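PDB 2ITM: xylulose kinase, which phosphorylates D-xylulose to D-xylulose 5-phosphate at the expense of ATP and accepts 1-deoxy-D-xylulose less efficiently. Local coordinates for residues M1-D6 with K69-A74; I15-Q20 with P424-A429; E22-Q27 with D61-Q66; A51-M56 with K218-A223; S206-A211 with T224-A229. All coordinates share one frame; numbering follows the deposited sequence.

Interaction 1 of 5, residues M1-D6 with K69-A74; sequences MYIGID and KALGIA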
# COMPACT_ATOMS: atom_id res chain seq x y z
N MET A 1 29.44 34.66 30.48
CA MET A 1 28.54 34.08 29.51
C MET A 1 29.23 33.02 28.67
O MET A 1 30.43 32.85 28.76
CB MET A 1 27.95 35.17 28.63
CG MET A 1 27.36 36.34 29.38
SD MET A 1 25.59 36.28 29.52
CE MET A 1 25.14 36.35 27.79
N TYR A 2 28.45 32.32 27.85
CA TYR A 2 28.95 31.21 27.07
C TYR A 2 28.34 31.14 25.67
O TYR A 2 27.20 31.52 25.47
CB TYR A 2 28.80 29.89 27.81
CG TYR A 2 29.28 29.99 29.22
CD1 TYR A 2 28.40 30.29 30.25
CD2 TYR A 2 30.61 29.83 29.53
CE1 TYR A 2 28.84 30.42 31.54
CE2 TYR A 2 31.06 29.95 30.81
CZ TYR A 2 30.17 30.25 31.82
OH TYR A 2 30.62 30.37 33.09
N ILE A 3 29.14 30.68 24.71
CA ILE A 3 28.67 30.38 23.36
C ILE A 3 28.73 28.88 23.06
O ILE A 3 29.72 28.22 23.35
CB ILE A 3 29.50 31.14 22.31
CG1 ILE A 3 29.37 32.64 22.49
CG2 ILE A 3 29.11 30.72 20.90
CD1 ILE A 3 28.06 33.17 22.07
N GLY A 4 27.66 28.37 22.48
CA GLY A 4 27.67 27.11 21.79
C GLY A 4 27.36 27.24 20.31
O GLY A 4 26.41 27.91 19.93
N ILE A 5 28.19 26.61 19.49
CA ILE A 5 27.97 26.49 18.06
C ILE A 5 27.64 25.05 17.67
O ILE A 5 28.32 24.12 18.08
CB ILE A 5 29.20 26.93 17.29
CG1 ILE A 5 29.64 28.32 17.71
CG2 ILE A 5 28.93 26.89 15.81
CD1 ILE A 5 31.03 28.66 17.28
N ASP A 6 26.61 24.89 16.86
CA ASP A 6 26.29 23.60 16.26
C ASP A 6 26.31 23.66 14.74
O ASP A 6 25.45 24.25 14.11
CB ASP A 6 24.95 23.08 16.76
CG ASP A 6 24.53 21.78 16.10
OD1 ASP A 6 23.36 21.66 15.75
OD2 ASP A 6 25.31 20.83 15.90
N LYS A 69 32.98 33.96 28.15
CA LYS A 69 34.16 33.51 28.86
C LYS A 69 34.74 32.23 28.26
O LYS A 69 35.92 31.95 28.39
CB LYS A 69 33.84 33.30 30.32
CG LYS A 69 33.21 34.50 30.98
CD LYS A 69 32.96 34.27 32.45
CE LYS A 69 32.12 35.40 33.07
NZ LYS A 69 31.71 35.14 34.47
N ALA A 70 33.88 31.44 27.62
CA ALA A 70 34.32 30.27 26.88
C ALA A 70 33.40 29.92 25.72
O ALA A 70 32.25 30.32 25.71
CB ALA A 70 34.48 29.08 27.80
N LEU A 71 33.93 29.18 24.76
CA LEU A 71 33.17 28.78 23.58
C LEU A 71 33.31 27.30 23.23
O LEU A 71 34.40 26.75 23.24
CB LEU A 71 33.55 29.65 22.39
CG LEU A 71 32.85 29.34 21.07
CD1 LEU A 71 32.76 30.55 20.17
CD2 LEU A 71 33.56 28.22 20.37
N GLY A 72 32.18 26.68 22.91
CA GLY A 72 32.12 25.30 22.50
C GLY A 72 31.54 25.09 21.12
O GLY A 72 30.75 25.87 20.65
N ILE A 73 31.95 23.99 20.49
CA ILE A 73 31.41 23.57 19.21
C ILE A 73 30.89 22.14 19.22
O ILE A 73 31.42 21.27 19.91
CB ILE A 73 32.42 23.77 18.07
CG1 ILE A 73 33.53 22.73 18.15
CG2 ILE A 73 33.00 25.13 18.09
CD1 ILE A 73 34.87 23.30 17.83
N ALA A 74 29.84 21.91 18.45
CA ALA A 74 29.43 20.58 18.07
C ALA A 74 29.12 20.52 16.57
O ALA A 74 29.01 21.55 15.93
CB ALA A 74 28.19 20.16 18.84
O HOH W 1 29.08 33.05 33.81
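Ile3 and Ile5 lie abreast of Leu71 and Ile73 in two parallel strands, 2-6 and 70-74, whose short axes diverge by 16° and are laced by a ladder of backbone hydrogen bonds. Ile3 N reaches Ala70 O, Gly72 N reaches Ile3 O at 2.9 Å, Ile5 N reaches Gly72 O, and Ala74 N reaches Ile5 O at 2.7 Å. On one face, Leu71 fits branched, apolar neighbours. Its CG stands anti to the backbone N (chi1 179°), and CD1 meets Ile3 CG2 at 3.7 Å and Ile5 CD1 at 3.9 Å. An alanine here would probably leave a gap between Ile3 and Ile5, whose CG2 and CD1 would lose their shared neighbour. Tyr2, Ala70, Ala74 and Asp6 occupy the other face, where Tyr2 CD2 lies 4.3 Å from Ala70 CB. Asp6, thought important for activity, lies close to Asp233, the probable proton acceptor. The pair forms the centre of the sheet of an actin-like ATPase domain: strand 11-17 bonds to strand 2-7, strand 226-232 bonds to Leu71, helix 152-161 covers Ile5 and Ile73, and helix 424-436 covers Tyr2 and Ala70.

Interaction 2 of 5, residues I15-Q20 with P424-A429; sequences ILLNEQ and PALGAA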
# COMPACT_ATOMS: atom_id res chain seq x y z
N ILE A 15 24.23 29.80 19.99
CA ILE A 15 23.51 30.26 21.16
C ILE A 15 24.38 30.99 22.17
O ILE A 15 25.59 30.78 22.25
CB ILE A 15 22.78 29.10 21.85
CG1 ILE A 15 23.76 28.18 22.57
CG2 ILE A 15 21.89 28.36 20.87
CD1 ILE A 15 23.08 27.24 23.52
N LEU A 16 23.73 31.83 22.97
CA LEU A 16 24.37 32.56 24.04
C LEU A 16 23.78 32.15 25.36
O LEU A 16 22.60 32.42 25.59
CB LEU A 16 24.17 34.03 23.80
CG LEU A 16 25.18 35.06 24.28
CD1 LEU A 16 24.51 36.21 24.93
CD2 LEU A 16 26.28 34.52 25.12
N LEU A 17 24.58 31.54 26.22
CA LEU A 17 24.13 31.14 27.55
C LEU A 17 24.58 32.16 28.56
O LEU A 17 25.70 32.64 28.51
CB LEU A 17 24.71 29.79 27.94
CG LEU A 17 24.12 28.45 27.53
CD1 LEU A 17 24.59 27.39 28.48
CD2 LEU A 17 22.61 28.49 27.48
N ASN A 18 23.71 32.45 29.52
CA ASN A 18 24.08 33.25 30.67
C ASN A 18 24.84 32.49 31.76
O ASN A 18 25.06 31.30 31.65
CB ASN A 18 22.86 33.96 31.26
CG ASN A 18 21.83 32.99 31.81
OD1 ASN A 18 20.66 33.31 31.89
ND2 ASN A 18 22.27 31.82 32.21
N GLU A 19 25.24 33.21 32.80
CA GLU A 19 25.89 32.58 33.93
C GLU A 19 25.08 31.42 34.49
O GLU A 19 25.62 30.40 34.85
CB GLU A 19 26.20 33.60 35.02
CG GLU A 19 26.49 34.99 34.50
CD GLU A 19 25.30 35.62 33.81
OE1 GLU A 19 25.41 35.96 32.62
OE2 GLU A 19 24.25 35.78 34.46
N GLN A 20 23.77 31.59 34.52
CA GLN A 20 22.89 30.60 35.11
C GLN A 20 22.61 29.44 34.17
O GLN A 20 21.88 28.52 34.51
CB GLN A 20 21.59 31.25 35.56
CG GLN A 20 21.64 32.77 35.61
CD GLN A 20 22.76 33.28 36.48
OE1 GLN A 20 23.14 32.64 37.45
NE2 GLN A 20 23.31 34.43 36.12
N PRO A 424 22.28 20.28 20.01
CA PRO A 424 23.69 20.13 20.33
C PRO A 424 24.41 21.40 20.74
O PRO A 424 25.36 21.32 21.47
CB PRO A 424 24.26 19.59 19.02
CG PRO A 424 23.16 18.83 18.45
CD PRO A 424 21.94 19.59 18.77
N ALA A 425 23.95 22.56 20.27
CA ALA A 425 24.51 23.83 20.68
C ALA A 425 24.49 24.02 22.20
O ALA A 425 25.44 24.54 22.77
CB ALA A 425 23.81 24.98 19.99
N LEU A 426 23.41 23.59 22.83
CA LEU A 426 23.30 23.56 24.27
C LEU A 426 24.43 22.78 24.95
O LEU A 426 25.11 23.30 25.80
CB LEU A 426 21.95 23.04 24.71
CG LEU A 426 21.68 23.08 26.21
CD1 LEU A 426 21.92 24.45 26.69
CD2 LEU A 426 20.29 22.61 26.54
N GLY A 427 24.63 21.54 24.53
CA GLY A 427 25.71 20.73 25.05
C GLY A 427 27.08 21.33 24.80
O GLY A 427 27.94 21.33 25.66
N ALA A 428 27.29 21.85 23.60
CA ALA A 428 28.49 22.61 23.29
C ALA A 428 28.78 23.71 24.31
O ALA A 428 29.88 23.83 24.82
CB ALA A 428 28.41 23.18 21.90
N ALA A 429 27.78 24.52 24.62
CA ALA A 429 27.94 25.58 25.59
C ALA A 429 28.19 25.00 26.97
O ALA A 429 29.02 25.50 27.71
CB ALA A 429 26.74 26.47 25.60
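Ile15 and Leu17 rise from strand 11-17 against Ala425, Leu426 and Ala429 of helix 424-436, a helix-on-sheet packing in which an element of the C-terminal FGGY family region covers the N-terminal actin-like sheet. The short axes pass 9.0 Å apart and cross at -43°. The two alanines, one helical turn apart, keep the helix surface low, and the larger strand side chains are the bumps that fill it. Ile15 is the first bump. Its chi1 of 73° puts CG1 between the backbone N and the carbonyl carbon, where Ile15 CG1 lies 4.1 Å from Ala425 CB. Beyond it Ile15 CD1 projects into the hollow bounded by Ala425, Leu426 and Ala429, approaching Ala425 O and Leu426 N at 3.7 Å each. On the other branch, Ile15 CG2 rests on Ala425 CB at 4.0 Å. An alanine in place of Ile15 would probably leave the hollow between Ala425 and Ala429 unfilled. Leu17 is the second bump, forking between Ala429 and Leu426. Leucine suits this place because its forked end can meet both at once. The Leu426 side chain bulges from the helix to cross that of Leu17 at about a right angle. Ala425 also touches Asp6 on the adjoining strand. At the fork, Leu17 CD1 lies 3.7 Å from Ala429 CB and Leu17 CD2 lies 4.2 Å from Leu426 CD1.

Interaction 3 of 5, residues E22-Q27 with D61-Q66; sequences EVVAAQ and DQHSLQ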
# COMPACT_ATOMS: atom_id res chain seq x y z
N GLU A 22 21.22 29.67 31.07
CA GLU A 22 20.03 29.85 30.24
C GLU A 22 20.38 30.42 28.88
O GLU A 22 21.28 31.23 28.73
CB GLU A 22 19.01 30.78 30.92
CG GLU A 22 18.45 30.29 32.24
CD GLU A 22 17.97 31.43 33.11
OE1 GLU A 22 17.39 32.39 32.56
OE2 GLU A 22 18.17 31.38 34.33
N VAL A 23 19.58 30.07 27.91
CA VAL A 23 19.73 30.60 26.59
C VAL A 23 19.22 32.04 26.63
O VAL A 23 18.12 32.29 26.98
CB VAL A 23 18.95 29.78 25.61
CG1 VAL A 23 19.10 30.29 24.23
CG2 VAL A 23 19.32 28.37 25.75
N VAL A 24 20.07 32.96 26.26
CA VAL A 24 19.82 34.36 26.27
C VAL A 24 19.58 34.88 24.87
O VAL A 24 18.93 35.88 24.68
CB VAL A 24 21.01 35.03 26.93
CG1 VAL A 24 21.18 36.39 26.52
CG2 VAL A 24 20.89 34.96 28.40
N ALA A 25 20.13 34.17 23.89
CA ALA A 25 19.99 34.52 22.50
C ALA A 25 20.41 33.37 21.60
O ALA A 25 21.24 32.59 21.95
CB ALA A 25 20.78 35.77 22.15
N ALA A 26 19.80 33.30 20.43
CA ALA A 26 20.08 32.28 19.43
C ALA A 26 20.10 32.86 18.05
O ALA A 26 19.52 33.89 17.80
CB ALA A 26 19.10 31.20 19.49
N GLN A 27 20.77 32.18 17.16
CA GLN A 27 20.85 32.59 15.80
C GLN A 27 21.13 31.41 14.90
O GLN A 27 21.93 30.57 15.21
CB GLN A 27 21.88 33.69 15.66
CG GLN A 27 21.92 34.33 14.32
CD GLN A 27 20.64 35.05 13.96
OE1 GLN A 27 20.32 36.04 14.55
NE2 GLN A 27 19.94 34.55 12.98
N ASP A 61 24.59 41.40 17.20
CA ASP A 61 23.62 42.46 17.05
C ASP A 61 22.55 42.38 18.14
O ASP A 61 22.23 43.37 18.76
CB ASP A 61 22.93 42.38 15.69
CG ASP A 61 23.89 42.61 14.53
OD1 ASP A 61 24.88 43.35 14.71
OD2 ASP A 61 23.71 42.11 13.41
N GLN A 62 22.01 41.19 18.33
CA GLN A 62 21.03 40.92 19.35
C GLN A 62 21.58 41.23 20.72
O GLN A 62 20.93 41.86 21.54
CB GLN A 62 20.60 39.47 19.34
CG GLN A 62 19.64 39.10 18.26
CD GLN A 62 19.28 37.63 18.29
OE1 GLN A 62 18.81 37.12 19.30
NE2 GLN A 62 19.48 36.95 17.17
N HIS A 63 22.79 40.76 20.98
CA HIS A 63 23.39 40.89 22.29
C HIS A 63 24.90 40.85 22.24
O HIS A 63 25.48 40.04 21.57
CB HIS A 63 22.88 39.80 23.23
CG HIS A 63 23.26 40.02 24.65
ND1 HIS A 63 22.34 40.30 25.63
CD2 HIS A 63 24.47 40.05 25.25
CE1 HIS A 63 22.97 40.48 26.78
NE2 HIS A 63 24.26 40.33 26.58
N SER A 64 25.52 41.74 23.00
CA SER A 64 26.96 41.78 23.09
C SER A 64 27.57 40.47 23.58
O SER A 64 27.06 39.83 24.48
CB SER A 64 27.43 42.95 23.94
OG SER A 64 28.79 42.83 24.30
N LEU A 65 28.66 40.10 22.96
CA LEU A 65 29.36 38.87 23.27
C LEU A 65 30.64 39.16 24.02
O LEU A 65 31.47 38.28 24.21
CB LEU A 65 29.66 38.12 21.98
CG LEU A 65 28.47 37.94 21.06
CD1 LEU A 65 28.85 37.11 19.84
CD2 LEU A 65 27.32 37.31 21.81
N GLN A 66 30.81 40.41 24.42
CA GLN A 66 32.04 40.85 25.06
C GLN A 66 32.25 40.24 26.44
O GLN A 66 33.34 40.29 26.97
CB GLN A 66 32.12 42.37 25.13
CG GLN A 66 32.41 43.08 23.81
CD GLN A 66 33.81 42.82 23.28
OE1 GLN A 66 34.26 43.50 22.36
NE2 GLN A 66 34.49 41.84 23.84
O HOH W 2 16.84 34.82 19.63
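Gln62, at the end of helix 45-62, reaches across to Ala25 and Ala26 where strand 23-30 carries a classic beta bulge: Val24 and Ala25 both face Leu16 of strand 11-17. Strand 23-30 is an outermost strand of its sheet within the chain, and Gln62, Ala25 and His63 carry most of the contact. The Gln62 CG stands anti to the carbonyl carbon (chi1 -77°) and the chain runs extended beyond it, a long reach that suits a glutamine bridging a helix end and a strand. Gln62 NE2 donates to Ala26 O at 3.1 Å, in a somewhat bent bond, 152° at the hydrogen. The side chain of Gln27 lies close by, with its amide plane 82° from that of Gln62. Ala25 is small enough to let the Gln62 amide oxygen come close, Ala25 CB lying 3.7 Å from Gln62 OE1. His63, the first residue to leave the helical conformation, turns its imidazole so that one face receives the CG1 methyl of Val24. Beyond it Ser64 makes an ST turn, its OG accepting from Gln66 N at 3.2 Å. Gln62 and His63 both touch a crystal neighbour as well. A water donates to Gln62 OE1 at 3.0 Å and accepts a weak bond from Ala26 N at 3.4 Å.

Interaction 4 of 5, residues A51-M56 with K218-A223; sequences ATDRAM and KAWGMA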
# COMPACT_ATOMS: atom_id res chain seq x y z
N ALA A 51 28.85 30.67 6.94
CA ALA A 51 27.62 30.53 7.70
C ALA A 51 27.82 30.82 9.17
O ALA A 51 27.00 31.49 9.77
CB ALA A 51 27.01 29.18 7.50
N THR A 52 28.89 30.30 9.75
CA THR A 52 29.17 30.49 11.16
C THR A 52 29.49 31.95 11.47
O THR A 52 29.05 32.49 12.47
CB THR A 52 30.33 29.60 11.63
OG1 THR A 52 30.02 28.23 11.41
CG2 THR A 52 30.49 29.70 13.12
N ASP A 53 30.27 32.58 10.60
CA ASP A 53 30.58 33.99 10.72
C ASP A 53 29.34 34.87 10.74
O ASP A 53 29.11 35.61 11.67
CB ASP A 53 31.52 34.42 9.59
CG ASP A 53 32.14 35.79 9.82
OD1 ASP A 53 32.17 36.57 8.86
OD2 ASP A 53 32.62 36.16 10.90
N ARG A 54 28.54 34.77 9.70
CA ARG A 54 27.23 35.37 9.63
C ARG A 54 26.43 35.24 10.91
O ARG A 54 25.95 36.22 11.46
CB ARG A 54 26.46 34.73 8.49
CG ARG A 54 25.27 35.50 8.01
CD ARG A 54 24.84 35.13 6.59
NE ARG A 54 23.42 35.34 6.35
CZ ARG A 54 22.83 35.17 5.18
NH1 ARG A 54 23.54 34.77 4.13
NH2 ARG A 54 21.53 35.38 5.04
N ALA A 55 26.27 34.01 11.37
CA ALA A 55 25.47 33.71 12.54
C ALA A 55 25.98 34.41 13.79
O ALA A 55 25.20 34.92 14.58
CB ALA A 55 25.40 32.23 12.75
N MET A 56 27.28 34.40 13.98
CA MET A 56 27.88 34.95 15.17
C MET A 56 27.80 36.47 15.13
O MET A 56 27.69 37.13 16.14
CB MET A 56 29.33 34.52 15.29
CG MET A 56 29.53 33.06 15.66
SD MET A 56 28.95 32.67 17.30
CE MET A 56 30.20 33.51 18.20
N LYS A 218 38.05 39.62 17.35
CA LYS A 218 37.69 40.97 16.97
C LYS A 218 36.49 41.07 16.04
O LYS A 218 35.57 41.83 16.28
CB LYS A 218 38.89 41.73 16.42
CG LYS A 218 38.61 43.20 16.17
CD LYS A 218 39.31 43.70 14.94
CE LYS A 218 39.04 45.16 14.70
NZ LYS A 218 40.12 46.01 15.30
N ALA A 219 36.51 40.28 14.98
CA ALA A 219 35.41 40.26 14.04
C ALA A 219 34.07 39.95 14.70
O ALA A 219 33.04 40.38 14.21
CB ALA A 219 35.68 39.30 12.93
N TRP A 220 34.11 39.21 15.80
CA TRP A 220 32.90 38.68 16.43
C TRP A 220 32.53 39.47 17.68
O TRP A 220 31.54 39.20 18.32
CB TRP A 220 33.07 37.20 16.77
CG TRP A 220 32.98 36.25 15.61
CD1 TRP A 220 32.65 36.55 14.33
CD2 TRP A 220 33.22 34.84 15.63
NE1 TRP A 220 32.66 35.42 13.55
CE2 TRP A 220 33.02 34.36 14.34
CE3 TRP A 220 33.58 33.94 16.63
CZ2 TRP A 220 33.17 33.02 14.02
CZ3 TRP A 220 33.73 32.63 16.31
CH2 TRP A 220 33.52 32.18 15.02
N GLY A 221 33.35 40.46 18.01
CA GLY A 221 33.11 41.31 19.15
C GLY A 221 33.28 40.58 20.45
O GLY A 221 32.46 40.69 21.35
N MET A 222 34.35 39.80 20.54
CA MET A 222 34.64 39.10 21.77
C MET A 222 36.11 39.03 22.11
O MET A 222 36.96 39.35 21.29
CB MET A 222 33.96 37.73 21.81
CG MET A 222 34.28 36.79 20.68
SD MET A 222 32.95 35.63 20.29
CE MET A 222 33.01 34.65 21.77
N ALA A 223 36.41 38.60 23.32
CA ALA A 223 37.78 38.30 23.76
C ALA A 223 38.34 37.05 23.09
O ALA A 223 37.59 36.22 22.61
CB ALA A 223 37.82 38.17 25.25
O HOH W 3 29.42 39.32 16.77
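Trp220, in the last turn of helix 214-220, lays its indole against Asp53 and Met56 of helix 45-62, where Gly221, with positive phi, ends the helix in a Schellman motif. Glycine suits that backbone conformation. The contact joins two helices on one side of the actin-like sheet. Asp53 comes at the edge of the indole, near its plane. Its CG is anti to the backbone N (chi1 -167°), and OD2 accepts from Trp220 NE1 at 2.8 Å through its anti lone pair. The N-H...O angle is 148°. The other oxygen, OD1, forms a salt bridge with Lys57, so each carboxylate oxygen has a partner. Met56 comes over one face: its CB stands 3.8 Å from the centroid of the five-membered ring of Trp220, almost on the normal, a CH-pi contact. The bend at chi2 brings Met56 SD to 4.9 Å from the centroid of the six-membered ring, an oblique Met-aromatic contact. A further bend at chi3 turns Met56 CE to Trp220 CE3 at 3.8 Å and Met222 SD at 4.1 Å, the two methionine chains crossing at about a right angle. A long, unbranched and polarizable methionine suits a broad ring in this way. The backbones are joined too: one water donates to Met56 O at 2.9 Å and to Trp220 O at 2.6 Å.

Interaction 5 of 5, residues S206-A211 with T224-A229; sequences SEITGA and TVPVVA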
# COMPACT_ATOMS: atom_id res chain seq x y z
N SER A 206 35.44 18.31 27.25
CA SER A 206 35.37 19.40 28.21
C SER A 206 36.70 20.10 28.40
O SER A 206 36.82 21.01 29.20
CB SER A 206 34.86 18.87 29.55
OG SER A 206 35.46 17.64 29.88
N GLU A 207 37.70 19.67 27.65
CA GLU A 207 39.04 20.22 27.69
C GLU A 207 39.26 21.34 26.66
O GLU A 207 38.65 21.34 25.61
CB GLU A 207 40.07 19.11 27.49
CG GLU A 207 40.12 18.10 28.62
CD GLU A 207 41.03 16.92 28.33
OE1 GLU A 207 41.26 16.12 29.25
OE2 GLU A 207 41.52 16.79 27.20
N ILE A 208 40.13 22.28 27.00
CA ILE A 208 40.46 23.39 26.12
C ILE A 208 41.52 23.04 25.07
O ILE A 208 42.53 22.44 25.36
CB ILE A 208 40.91 24.60 26.96
CG1 ILE A 208 39.80 24.99 27.94
CG2 ILE A 208 41.30 25.77 26.11
CD1 ILE A 208 40.03 26.30 28.60
N THR A 209 41.23 23.38 23.82
CA THR A 209 42.11 23.05 22.72
C THR A 209 42.90 24.25 22.23
O THR A 209 43.80 24.13 21.42
CB THR A 209 41.31 22.46 21.56
OG1 THR A 209 40.35 23.41 21.12
CG2 THR A 209 40.51 21.29 22.02
N GLY A 210 42.55 25.42 22.73
CA GLY A 210 43.10 26.66 22.26
C GLY A 210 42.19 27.83 22.55
O GLY A 210 41.38 27.77 23.47
N ALA A 211 42.34 28.88 21.77
CA ALA A 211 41.56 30.08 21.91
C ALA A 211 41.26 30.69 20.56
O ALA A 211 41.93 30.39 19.59
CB ALA A 211 42.28 31.07 22.77
N THR A 224 39.66 36.92 23.07
CA THR A 224 40.31 35.71 22.58
C THR A 224 40.01 34.54 23.49
O THR A 224 40.90 34.00 24.13
CB THR A 224 41.82 35.89 22.43
OG1 THR A 224 42.39 36.32 23.67
CG2 THR A 224 42.14 37.00 21.48
N VAL A 225 38.75 34.16 23.53
CA VAL A 225 38.19 33.26 24.52
C VAL A 225 38.65 31.81 24.30
O VAL A 225 38.90 31.41 23.18
CB VAL A 225 36.66 33.35 24.47
CG1 VAL A 225 36.02 32.02 24.19
CG2 VAL A 225 36.10 34.03 25.69
N PRO A 226 38.76 31.04 25.37
CA PRO A 226 39.16 29.64 25.28
C PRO A 226 38.12 28.76 24.60
O PRO A 226 36.93 28.97 24.79
CB PRO A 226 39.33 29.22 26.73
CG PRO A 226 39.01 30.40 27.54
CD PRO A 226 38.27 31.36 26.72
N VAL A 227 38.57 27.81 23.80
CA VAL A 227 37.68 26.96 23.05
C VAL A 227 37.82 25.51 23.48
O VAL A 227 38.92 24.99 23.53
CB VAL A 227 37.97 27.03 21.55
CG1 VAL A 227 37.10 26.06 20.79
CG2 VAL A 227 37.84 28.43 21.04
N VAL A 228 36.71 24.86 23.77
CA VAL A 228 36.74 23.45 24.13
C VAL A 228 36.60 22.53 22.92
O VAL A 228 36.20 22.94 21.86
CB VAL A 228 35.72 23.09 25.23
CG1 VAL A 228 35.92 23.94 26.47
CG2 VAL A 228 34.32 23.19 24.71
N ALA A 229 36.95 21.26 23.12
CA ALA A 229 36.90 20.27 22.06
C ALA A 229 35.50 20.02 21.51
O ALA A 229 35.33 19.77 20.34
CB ALA A 229 37.52 18.98 22.52
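Gly210 and Val227 present the flat groups of this contact, their peptide carbonyls. Above the Gly210 carbonyl plane, 37° out of it, stands Val227 N, which donates to Gly210 O at 2.8 Å. The Val227 carbonyl is met nearly end-on by Thr209 N, at 2.8 Å from Val227 O. These two bonds join the antiparallel strands 208-211 and 226-228, and just beyond them the pairing continues as Ala229 N donates to Glu207 O at 3.0 Å. Gly210 has backbone angles at which a CB would collide with the carbonyl oxygen of Thr209. Pro226 faces Ala211 in a non-hydrogen-bonded pair, where the missing N-H costs no bond across the pair. Ile208 lies alongside the Pro226 ring, its CD1 3.5 Å from Pro226 CB, and its CG1 meets Val228 CG1 at 4.3 Å. Elsewhere Thr209 packs through its methyl, CG2 lying 3.8 Å from Ala229 CB. Strand 208-211 is one of the two outermost strands of its sheet within this chain, while strand 226-232 continues inward by backbone bonds to Leu71 of strand 70-75. Ala435 of helix 424-436 packs on Ile208 and Val228, and Arg157 of helix 152-161 bonds to the carbonyls of Val228 and Ala229.

From the N terminus, residues 1-6 wait until 69-74 to close interaction 1, and within that loop the shorter loop of interaction 3, 22-27 to 61-66, is already complete. Interaction 4 starts at 51-56 and ends at 218-223, so it crosses both of these, and it also alternates with interaction 5, which opens at 206-211 and closes at 224-229. Interactions 1 and 5 follow in series. Interaction 2 crosses interaction 1 and encloses interactions 3, 4 and 5, because its partner 424-429 lies far along the chain. Together they build the N-terminal sheet, tie helix 45-62 to edge strand 23-30 and to helix 214-220, and fasten a helix from the C-terminal half onto the sheet.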